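Local coordinates for 303aa long hypothetical esterase (Sulfolobus tokodaii, PDB 3AIN), which probably hydrolyses carboxylic esters, as a thermostable carboxylesterase of the hormone-sensitive-lipase-like group with an alpha/beta hydrolase fold, at residues A115-N118 / V123-S126; P58-G63 / Q304-I309; S201-L204 / S208-D211; D128-P133 / F137-V142. The protein carries 1 engineered substitution. All blocks are in the same frame, centred on the assembly; numbering follows the deposited sequence.

Contact 1 (A115-N118 / V123-S126); sequences AITN and VTIS
A buried helix-to-strand contact joins Thr-117, near the end of helix 110-120, to Thr-124, at the start of strand 123-127. Its centre is a single side-chain hydrogen bond between the two threonines. Thr-124 OG1 donates to Thr-117 OG1 at 3.0 Å. The two side chains cross at a slant. Their backbones are close here, with Thr-117 CA and Thr-124 CA 5.8 Å apart. In Thr-117 the hydroxyl lies beside the backbone N and opposite the carbonyl carbon (chi1 -66°). From there Thr-117 OG1 also hydrogen-bonds to the carbonyl O of Cys-113, one turn back along the helix. The hydroxyl thus has two partners, one within its helix and one on the strand. Thr-124 turns its CB to the helix and holds its hydroxyl in the same way (chi1 -60°). Thr-117 OG1 also comes within 3.2 Å of Thr-124 CB.

The two elements belong to a beta-alpha-beta crossover made of strand 92-96, helix 110-120 and strand 123-127. This unit is part of the alpha/beta hydrolase fold. Strands 92-96 and 123-127 are parallel neighbours, and the helix packs over them. Cys-120, the last residue of the helix, and Cys-122, just before the strand, form a disulfide across the short turn. Ile-116 adds a looser van der Waals touch: its CG2 methyl lies 4.2 Å from Thr-124 OG1. The side chain of Ile-116 also packs on Leu-93 and Tyr-95 of strand 92-96. Thr-117 touches Tyr-82 of strand 76-83, which flanks strand 123-127 on its other edge.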
loop_
_atom_site.group_PDB
_atom_site.type_symbol
_atom_site.label_atom_id
_atom_site.label_comp_id
_atom_site.label_asym_id
_atom_site.label_seq_id
_atom_site.Cartn_x
_atom_site.Cartn_y
_atom_site.Cartn_z
ATOM N N ALA A 115 12.026 12.040 3.994
ATOM C CA ALA A 115 11.205 11.423 2.983
ATOM C C ALA A 115 9.730 11.325 3.383
ATOM O O ALA A 115 8.851 11.604 2.578
ATOM C CB ALA A 115 11.748 10.053 2.604
ATOM N N ILE A 116 9.466 10.967 4.642
ATOM C CA ILE A 116 8.087 10.927 5.138
ATOM C C ILE A 116 7.418 12.319 5.102
ATOM O O ILE A 116 6.241 12.466 4.735
ATOM C CB ILE A 116 8.052 10.313 6.561
ATOM C CG1 ILE A 116 8.312 8.801 6.482
ATOM C CG2 ILE A 116 6.709 10.603 7.229
ATOM C CD1 ILE A 116 8.485 8.147 7.868
ATOM N N THR A 117 8.166 13.324 5.527
ATOM C CA THR A 117 7.675 14.695 5.550
ATOM C C THR A 117 7.233 15.113 4.156
ATOM O O THR A 117 6.144 15.652 3.976
ATOM C CB THR A 117 8.786 15.640 6.010
ATOM O OG1 THR A 117 9.108 15.344 7.371
ATOM C CG2 THR A 117 8.349 17.099 5.880
ATOM N N ASN A 118 8.079 14.862 3.167
ATOM C CA ASN A 118 7.721 15.239 1.788
ATOM C C ASN A 118 6.551 14.427 1.240
ATOM O O ASN A 118 5.725 14.933 0.469
ATOM C CB ASN A 118 8.940 15.163 0.862
ATOM C CG ASN A 118 9.947 16.270 1.128
ATOM O OD1 ASN A 118 9.584 17.353 1.607
ATOM N ND2 ASN A 118 11.225 15.953 0.973
ATOM N N VAL A 123 4.043 18.335 8.953
ATOM C CA VAL A 123 5.168 18.535 9.865
ATOM C C VAL A 123 5.442 17.199 10.531
ATOM O O VAL A 123 4.532 16.550 11.029
ATOM C CB VAL A 123 4.814 19.572 10.946
ATOM C CG1 VAL A 123 5.917 19.655 11.997
ATOM C CG2 VAL A 123 4.593 20.918 10.274
ATOM N N THR A 124 6.704 16.807 10.528
ATOM C CA THR A 124 7.108 15.580 11.216
ATOM C C THR A 124 8.004 15.973 12.367
ATOM O O THR A 124 8.957 16.724 12.190
ATOM C CB THR A 124 7.862 14.658 10.246
ATOM O OG1 THR A 124 6.981 14.346 9.160
ATOM C CG2 THR A 124 8.274 13.348 10.955
ATOM N N ILE A 125 7.754 15.359 13.521
ATOM C CA ILE A 125 8.555 15.620 14.699
ATOM C C ILE A 125 9.159 14.326 15.204
ATOM O O ILE A 125 8.476 13.462 15.753
ATOM C CB ILE A 125 7.753 16.315 15.802
ATOM C CG1 ILE A 125 7.227 17.648 15.248
ATOM C CG2 ILE A 125 8.664 16.573 17.033
ATOM C CD1 ILE A 125 6.420 18.456 16.293
ATOM N N SER A 126 10.460 14.224 15.013
ATOM C CA SER A 126 11.187 12.996 15.310
ATOM C C SER A 126 11.759 13.078 16.707
ATOM O O SER A 126 12.507 14.011 17.032
ATOM C CB SER A 126 12.302 12.798 14.287
ATOM O OG SER A 126 13.053 11.607 14.565
#

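Contact 2 (P58-G63 / Q304-I309); sequences PREEVG and QGRDAI
The side chains of Glu-60 and Arg-306 come from opposite directions and meet with their flat ends nearly coplanar, the carboxylate and guanidinium planes 3° apart. Arg-306 NH2 donates to Glu-60 OE2 at 2.7 Å, a moderately bent hydrogen bond (N-H...O angle 151°) within a salt bridge. The carboxylate oxygen comes to the edge of the guanidinium, somewhat tilted from its plane, and is met almost along its own C-O axis. Water 1 sits at the same edge, in the guanidinium plane. It accepts from Arg-306 NH1 at 2.9 Å and donates to Glu-60 OE1 at 2.7 Å, so each end group is held at two points. Glu-60 is extended beyond CG. Arg-306 bends at chi2 (55°) and chi3, and its end lies nearer the loop than its base. Asn-118 also hydrogen-bonds to Glu-60 OE1. A leucine in place of Arg-306 would probably leave Glu-60 OE2 without its charged mate and water 1 without one of its partners. Arg-306 also packs on Tyr-314 of the second subunit. This is a surface salt bridge with a water bridging the other two polar atoms, tying the loop before strand 64-71 to the C-terminal helix 303-321 at the dimer contact.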
loop_
_atom_site.group_PDB
_atom_site.type_symbol
_atom_site.label_atom_id
_atom_site.label_comp_id
_atom_site.label_asym_id
_atom_site.label_seq_id
_atom_site.Cartn_x
_atom_site.Cartn_y
_atom_site.Cartn_z
ATOM N N PRO A 58 20.576 9.484 0.653
ATOM C CA PRO A 58 20.315 10.898 0.349
ATOM C C PRO A 58 19.284 11.495 1.242
ATOM O O PRO A 58 18.350 10.831 1.594
ATOM C CB PRO A 58 19.825 10.870 -1.081
ATOM C CG PRO A 58 20.416 9.655 -1.639
ATOM C CD PRO A 58 20.381 8.640 -0.529
ATOM N N ARG A 59 19.517 12.729 1.636
ATOM C CA ARG A 59 18.570 13.477 2.465
ATOM C C ARG A 59 17.792 14.435 1.576
ATOM O O ARG A 59 18.379 15.365 1.019
ATOM C CB ARG A 59 19.319 14.262 3.558
ATOM C CG ARG A 59 19.839 13.374 4.695
ATOM C CD ARG A 59 20.856 14.081 5.579
ATOM N NE ARG A 59 21.048 13.402 6.868
ATOM C CZ ARG A 59 21.768 12.295 7.036
ATOM N NH1 ARG A 59 22.305 11.691 5.988
ATOM N NH2 ARG A 59 21.791 11.694 8.218
ATOM N N GLU A 60 16.515 14.128 1.336
ATOM C CA GLU A 60 15.628 15.010 0.566
ATOM C C GLU A 60 15.581 16.383 1.196
ATOM O O GLU A 60 15.397 16.514 2.410
ATOM C CB GLU A 60 14.212 14.416 0.482
ATOM C CG GLU A 60 14.145 13.143 -0.342
ATOM C CD GLU A 60 12.755 12.557 -0.448
ATOM O OE1 GLU A 60 11.759 13.238 -0.104
ATOM O OE2 GLU A 60 12.640 11.503 -1.100
ATOM N N GLU A 61 15.568 17.419 0.351
ATOM C CA GLU A 61 15.280 18.755 0.821
ATOM C C GLU A 61 13.857 18.811 1.374
ATOM O O GLU A 61 12.918 18.303 0.765
ATOM C CB GLU A 61 15.405 19.754 -0.347
ATOM C CG GLU A 61 15.679 21.178 0.082
ATOM C CD GLU A 61 16.091 22.067 -1.084
ATOM O OE1 GLU A 61 17.022 21.689 -1.830
ATOM O OE2 GLU A 61 15.427 23.103 -1.301
ATOM N N VAL A 62 13.688 19.513 2.491
ATOM C CA VAL A 62 12.345 19.812 2.968
ATOM C C VAL A 62 12.181 21.326 3.081
ATOM O O VAL A 62 12.992 22.076 2.525
ATOM C CB VAL A 62 12.035 19.104 4.323
ATOM C CG1 VAL A 62 12.036 17.570 4.129
ATOM C CG2 VAL A 62 13.045 19.504 5.396
ATOM N N GLY A 63 11.084 21.767 3.691
ATOM C CA GLY A 63 10.799 23.202 3.829
ATOM C C GLY A 63 11.716 23.951 4.778
ATOM O O GLY A 63 12.182 25.048 4.466
ATOM N N GLN A 304 10.248 -1.169 -2.908
ATOM C CA GLN A 304 9.073 -1.391 -2.052
ATOM C C GLN A 304 9.012 -0.481 -0.828
ATOM O O GLN A 304 7.914 -0.107 -0.379
ATOM C CB GLN A 304 8.989 -2.847 -1.593
ATOM C CG GLN A 304 8.833 -3.849 -2.742
ATOM C CD GLN A 304 10.171 -4.496 -3.148
ATOM O OE1 GLN A 304 11.216 -3.838 -3.163
ATOM N NE2 GLN A 304 10.123 -5.790 -3.512
ATOM N N GLY A 305 10.189 -0.114 -0.314
ATOM C CA GLY A 305 10.275 0.819 0.795
ATOM C C GLY A 305 9.785 2.197 0.359
ATOM O O GLY A 305 9.113 2.891 1.120
ATOM N N ARG A 306 10.278 2.664 -0.790
ATOM C CA ARG A 306 9.778 3.897 -1.377
ATOM C C ARG A 306 8.256 3.880 -1.556
ATOM O O ARG A 306 7.587 4.858 -1.217
ATOM C CB ARG A 306 10.506 4.230 -2.693
ATOM C CG ARG A 306 9.850 5.321 -3.527
ATOM C CD ARG A 306 9.669 6.577 -2.718
ATOM N NE ARG A 306 10.952 7.192 -2.417
ATOM C CZ ARG A 306 11.102 8.344 -1.768
ATOM N NH1 ARG A 306 10.043 8.969 -1.253
ATOM N NH2 ARG A 306 12.324 8.839 -1.586
ATOM N N ASP A 307 7.708 2.779 -2.060
ATOM C CA ASP A 307 6.255 2.680 -2.234
ATOM C C ASP A 307 5.508 2.661 -0.897
ATOM O O ASP A 307 4.419 3.221 -0.787
ATOM C CB ASP A 307 5.874 1.464 -3.115
ATOM C CG ASP A 307 6.424 1.587 -4.548
ATOM O OD1 ASP A 307 6.706 2.728 -4.962
ATOM O OD2 ASP A 307 6.528 0.565 -5.275
ATOM N N ALA A 308 6.082 2.013 0.120
ATOM C CA ALA A 308 5.537 2.103 1.478
ATOM C C ALA A 308 5.464 3.536 1.997
ATOM O O ALA A 308 4.446 3.956 2.544
ATOM C CB ALA A 308 6.322 1.220 2.461
ATOM N N ILE A 309 6.509 4.308 1.740
ATOM C CA ILE A 309 6.500 5.705 2.144
ATOM C C ILE A 309 5.428 6.472 1.356
ATOM O O ILE A 309 4.785 7.353 1.902
ATOM C CB ILE A 309 7.862 6.336 1.964
ATOM C CG1 ILE A 309 8.833 5.747 2.999
ATOM C CG2 ILE A 309 7.789 7.873 2.102
ATOM C CD1 ILE A 309 10.295 6.027 2.695
HETATM O O HOH W 1 9.556 11.593 -0.146
#

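Contact 3 (S201-L204 / S208-D211); sequences SFDL and SLYD
The Tyr-210 ring is met at its edge, in its plane, by the carbonyl O of Leu-204. Arg-220 adds a cation-pi contact with the same ring. Tyr-210 OH donates to Leu-204 O at 2.7 Å. The hydroxyl lies above the carbonyl plane, 36° out of it, with a C=O...O angle of 140°. Tyr-210 CE2 also approaches this oxygen, at 3.3 Å. The carboxylate of Asp-203 rests against Leu-209, with OD2 3.7 Å from Leu-209 CB.

The segments flank the short link that leads from the loop after strand 192-196 into helix 207-212. This helix lies in the long excursion between strands 192-196 and 255-260, which in HSL-like esterases probably contributes to the cap over the alpha/beta hydrolase core. Asp-203 OD2 hydrogen-bonds to Thr-206 OG1. Its OD1 bonds to the backbone N of Ile-205, two residues on, as in an Asx turn. With CG opposite its backbone N (chi1 -179°), the carboxylate reaches these groups ahead of the helix. Leu-209 is buried and points its CB at the loop. Its CD2 methyl lies 3.3 Å from Asp-203 O and 3.8 Å from Leu-204 CA. Leu-204 and Leu-209 both touch Arg-220, at the start of helix 220-230.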
loop_
_atom_site.group_PDB
_atom_site.type_symbol
_atom_site.label_atom_id
_atom_site.label_comp_id
_atom_site.label_asym_id
_atom_site.label_seq_id
_atom_site.Cartn_x
_atom_site.Cartn_y
_atom_site.Cartn_z
ATOM N N SER A 201 4.110 -7.603 20.923
ATOM C CA SER A 201 4.007 -8.593 21.972
ATOM C C SER A 201 5.334 -9.314 22.150
ATOM O O SER A 201 5.967 -9.697 21.163
ATOM C CB SER A 201 2.891 -9.612 21.615
ATOM O OG SER A 201 2.637 -10.516 22.697
ATOM N N PHE A 202 5.613 -9.735 23.378
ATOM C CA PHE A 202 6.542 -10.841 23.582
ATOM C C PHE A 202 5.994 -12.074 22.867
ATOM O O PHE A 202 4.798 -12.348 22.940
ATOM C CB PHE A 202 6.659 -11.128 25.082
ATOM C CG PHE A 202 7.606 -12.238 25.412
ATOM C CD1 PHE A 202 7.134 -13.471 25.824
ATOM C CD2 PHE A 202 8.982 -12.058 25.289
ATOM C CE1 PHE A 202 8.023 -14.495 26.201
ATOM C CE2 PHE A 202 9.866 -13.098 25.591
ATOM C CZ PHE A 202 9.376 -14.344 25.966
ATOM N N ASP A 203 6.856 -12.811 22.210
ATOM C CA ASP A 203 6.431 -13.872 21.315
ATOM C C ASP A 203 7.347 -15.071 21.343
ATOM O O ASP A 203 8.469 -14.949 21.073
ATOM C CB ASP A 203 6.320 -13.273 19.907
ATOM C CG ASP A 203 5.861 -14.259 18.818
ATOM O OD1 ASP A 203 5.380 -15.286 19.137
ATOM O OD2 ASP A 203 6.009 -13.911 17.668
ATOM N N LEU A 204 6.816 -16.229 21.699
ATOM C CA LEU A 204 7.506 -17.496 21.570
ATOM C C LEU A 204 6.724 -18.492 20.716
ATOM O O LEU A 204 7.073 -19.602 20.659
ATOM C CB LEU A 204 7.769 -18.155 22.916
ATOM C CG LEU A 204 8.704 -17.394 23.826
ATOM C CD1 LEU A 204 8.737 -18.101 25.183
ATOM C CD2 LEU A 204 10.084 -17.341 23.253
ATOM N N SER A 208 5.451 -16.991 12.019
ATOM C CA SER A 208 6.462 -16.100 11.405
ATOM C C SER A 208 7.743 -15.999 12.234
ATOM O O SER A 208 8.849 -15.893 11.682
ATOM C CB SER A 208 5.877 -14.714 11.059
ATOM O OG SER A 208 5.505 -14.005 12.242
ATOM N N LEU A 209 7.642 -16.067 13.557
ATOM C CA LEU A 209 8.848 -15.991 14.399
ATOM C C LEU A 209 9.755 -17.186 14.073
ATOM O O LEU A 209 10.971 -17.048 13.944
ATOM C CB LEU A 209 8.446 -16.041 15.890
ATOM C CG LEU A 209 9.629 -16.203 16.852
ATOM C CD1 LEU A 209 10.474 -14.932 16.868
ATOM C CD2 LEU A 209 9.066 -16.456 18.256
ATOM N N TYR A 210 9.174 -18.368 13.936
ATOM C CA TYR A 210 9.995 -19.555 13.651
ATOM C C TYR A 210 10.441 -19.629 12.184
ATOM O O TYR A 210 11.589 -19.991 11.899
ATOM C CB TYR A 210 9.252 -20.843 14.056
ATOM C CG TYR A 210 9.170 -20.992 15.550
ATOM C CD1 TYR A 210 10.212 -21.581 16.265
ATOM C CD2 TYR A 210 8.129 -20.408 16.270
ATOM C CE1 TYR A 210 10.172 -21.675 17.661
ATOM C CE2 TYR A 210 8.136 -20.387 17.653
ATOM C CZ TYR A 210 9.127 -21.079 18.348
ATOM O OH TYR A 210 9.114 -21.086 19.715
ATOM N N ASP A 211 9.564 -19.241 11.263
ATOM C CA ASP A 211 9.889 -19.312 9.831
ATOM C C ASP A 211 10.976 -18.300 9.503
ATOM O O ASP A 211 11.767 -18.520 8.583
ATOM C CB ASP A 211 8.660 -18.981 8.976
ATOM C CG ASP A 211 7.664 -20.136 8.865
ATOM O OD1 ASP A 211 7.957 -21.260 9.305
ATOM O OD2 ASP A 211 6.575 -19.887 8.317
#

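Contact 4 (D128-P133 / F137-V142); sequences DYRLAP and FPAAVV
The backbone of loop 128-133 passes beside the first turn of helix 139-153, with Arg-130 CA 5.2 Å from Ala-140 CA and no direct hydrogen bond between the segments. This is the strand-to-helix connection of the alpha/beta hydrolase fold that follows strand 123-127. Pro-138 holds the N-cap position, and a cis peptide bond precedes it. The small side chains of Ala-139 and Ala-140 are consistent with so close an approach. Ala-139 CB lies over the centre of one face of the guanidinium, 3.6 Å from Arg-130 CZ. Val-142 CG1 comes to the guanidinium edge. The Arg-130 chain is bent at chi3 (-63°), which folds its end back over the helix. Glu-74 and Asp-143 both form salt bridges with Arg-130 NH2. An alanine in place of Arg-130 would probably leave both carboxylates without this positive partner and uncover the methyl of Ala-139. Tyr-129 CD1 packs obliquely on Ala-140 CB at 3.6 Å. The Tyr-129 ring also stacks with His-97, and Tyr-129 OH hydrogen-bonds to the carbonyl O of His-97. Water 2 bridges the backbones: it accepts from Ala-140 N at 3.0 Å and donates to Arg-130 O at 3.2 Å.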
loop_
_atom_site.group_PDB
_atom_site.type_symbol
_atom_site.label_atom_id
_atom_site.label_comp_id
_atom_site.label_asym_id
_atom_site.label_seq_id
_atom_site.Cartn_x
_atom_site.Cartn_y
_atom_site.Cartn_z
ATOM N N ASP A 128 13.794 11.971 20.172
ATOM C CA ASP A 128 14.996 11.268 20.662
ATOM C C ASP A 128 14.707 10.735 22.079
ATOM O O ASP A 128 15.096 11.339 23.099
ATOM C CB ASP A 128 16.215 12.214 20.676
ATOM C CG ASP A 128 17.453 11.649 19.944
ATOM O OD1 ASP A 128 17.377 10.604 19.259
ATOM O OD2 ASP A 128 18.496 12.349 19.933
ATOM N N TYR A 129 13.849 9.724 22.140
ATOM C CA TYR A 129 13.486 9.128 23.427
ATOM C C TYR A 129 14.709 8.445 24.064
ATOM O O TYR A 129 15.631 8.000 23.372
ATOM C CB TYR A 129 12.312 8.147 23.263
ATOM C CG TYR A 129 12.578 7.014 22.272
ATOM C CD1 TYR A 129 13.285 5.868 22.660
ATOM C CD2 TYR A 129 12.167 7.113 20.930
ATOM C CE1 TYR A 129 13.486 4.790 21.761
ATOM C CE2 TYR A 129 12.359 6.026 20.026
ATOM C CZ TYR A 129 13.085 4.914 20.452
ATOM O OH TYR A 129 13.275 3.849 19.606
ATOM N N ARG A 130 14.707 8.304 25.394
ATOM C CA ARG A 130 15.857 7.664 26.049
ATOM C C ARG A 130 16.022 6.196 25.653
ATOM O O ARG A 130 15.040 5.444 25.605
ATOM C CB ARG A 130 15.700 7.750 27.580
ATOM C CG ARG A 130 16.177 9.093 28.175
ATOM C CD ARG A 130 15.728 9.243 29.659
ATOM N NE ARG A 130 14.279 9.261 29.793
ATOM C CZ ARG A 130 13.617 8.964 30.908
ATOM N NH1 ARG A 130 14.285 8.730 32.035
ATOM N NH2 ARG A 130 12.302 8.951 30.911
ATOM N N LEU A 131 17.277 5.767 25.516
ATOM C CA LEU A 131 17.588 4.399 25.084
ATOM C C LEU A 131 18.024 3.493 26.242
ATOM O O LEU A 131 18.750 3.918 27.156
ATOM C CB LEU A 131 18.657 4.406 23.986
ATOM C CG LEU A 131 18.279 5.239 22.746
ATOM C CD1 LEU A 131 19.463 5.449 21.800
ATOM C CD2 LEU A 131 17.112 4.570 22.025
ATOM N N ALA A 132 17.742 2.201 26.080
ATOM C CA ALA A 132 18.342 1.147 26.895
ATOM C C ALA A 132 19.708 0.761 26.332
ATOM O O ALA A 132 19.968 0.983 25.150
ATOM C CB ALA A 132 17.390 -0.088 26.898
ATOM N N PRO A 133 20.554 0.076 27.137
ATOM C CA PRO A 133 20.326 -0.327 28.528
ATOM C C PRO A 133 20.539 0.797 29.554
ATOM O O PRO A 133 20.212 0.620 30.744
ATOM C CB PRO A 133 21.364 -1.442 28.740
ATOM C CG PRO A 133 22.507 -1.043 27.865
ATOM C CD PRO A 133 21.848 -0.424 26.628
ATOM N N PHE A 137 13.191 0.300 30.280
ATOM C CA PHE A 137 11.739 0.415 30.335
ATOM C C PHE A 137 11.349 0.933 31.730
ATOM O O PHE A 137 11.859 0.426 32.725
ATOM C CB PHE A 137 11.145 -0.988 30.064
ATOM C CG PHE A 137 9.652 -1.052 30.187
ATOM C CD1 PHE A 137 8.841 -0.721 29.109
ATOM C CD2 PHE A 137 9.054 -1.467 31.376
ATOM C CE1 PHE A 137 7.464 -0.782 29.202
ATOM C CE2 PHE A 137 7.669 -1.549 31.479
ATOM C CZ PHE A 137 6.867 -1.220 30.402
ATOM N N PRO A 138 10.351 1.834 31.820
ATOM C CA PRO A 138 9.565 2.392 30.728
ATOM C C PRO A 138 10.053 3.754 30.239
ATOM O O PRO A 138 9.250 4.522 29.720
ATOM C CB PRO A 138 8.192 2.581 31.355
ATOM C CG PRO A 138 8.508 2.921 32.816
ATOM C CD PRO A 138 9.807 2.210 33.142
ATOM N N ALA A 139 11.349 4.019 30.322
ATOM C CA ALA A 139 11.842 5.362 29.987
ATOM C C ALA A 139 11.458 5.767 28.551
ATOM O O ALA A 139 10.930 6.847 28.325
ATOM C CB ALA A 139 13.343 5.428 30.168
ATOM N N ALA A 140 11.625 4.852 27.595
ATOM C CA ALA A 140 11.279 5.174 26.210
ATOM C C ALA A 140 9.804 5.538 26.064
ATOM O O ALA A 140 9.452 6.398 25.262
ATOM C CB ALA A 140 11.653 4.001 25.278
ATOM N N VAL A 141 8.946 4.812 26.780
ATOM C CA VAL A 141 7.511 5.057 26.747
ATOM C C VAL A 141 7.166 6.399 27.396
ATOM O O VAL A 141 6.330 7.163 26.882
ATOM C CB VAL A 141 6.768 3.928 27.484
ATOM C CG1 VAL A 141 5.273 4.234 27.584
ATOM C CG2 VAL A 141 7.009 2.624 26.751
ATOM N N VAL A 142 7.766 6.653 28.556
ATOM C CA VAL A 142 7.517 7.919 29.239
ATOM C C VAL A 142 7.878 9.094 28.315
ATOM O O VAL A 142 7.100 10.029 28.164
ATOM C CB VAL A 142 8.324 8.014 30.552
ATOM C CG1 VAL A 142 8.246 9.445 31.129
ATOM C CG2 VAL A 142 7.798 7.009 31.586
HETATM O O HOH W 2 13.989 3.088 27.504
#

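From the N terminus, the loop 58-63 comes first, but contact 2 closes only at 304-309, after 240 intervening residues. The other three contacts all fall within that span. Contact 1 closes a short turn from helix 110-120 into strand 123-127. Contact 4 follows almost at once, closing the link from that strand to helix 139-153. Contact 3 comes later, at the entry to helix 207-212. These three run in series; none cross. Contacts 1 and 2 touch through Asn-118, whereas contact 3 lies about 31 Å from contact 1, centre to centre, across the chain's centre. Contact 2 ties the loop before strand 64-71 to the C-terminal helix 303-321; the others link neighbouring parts of the chain.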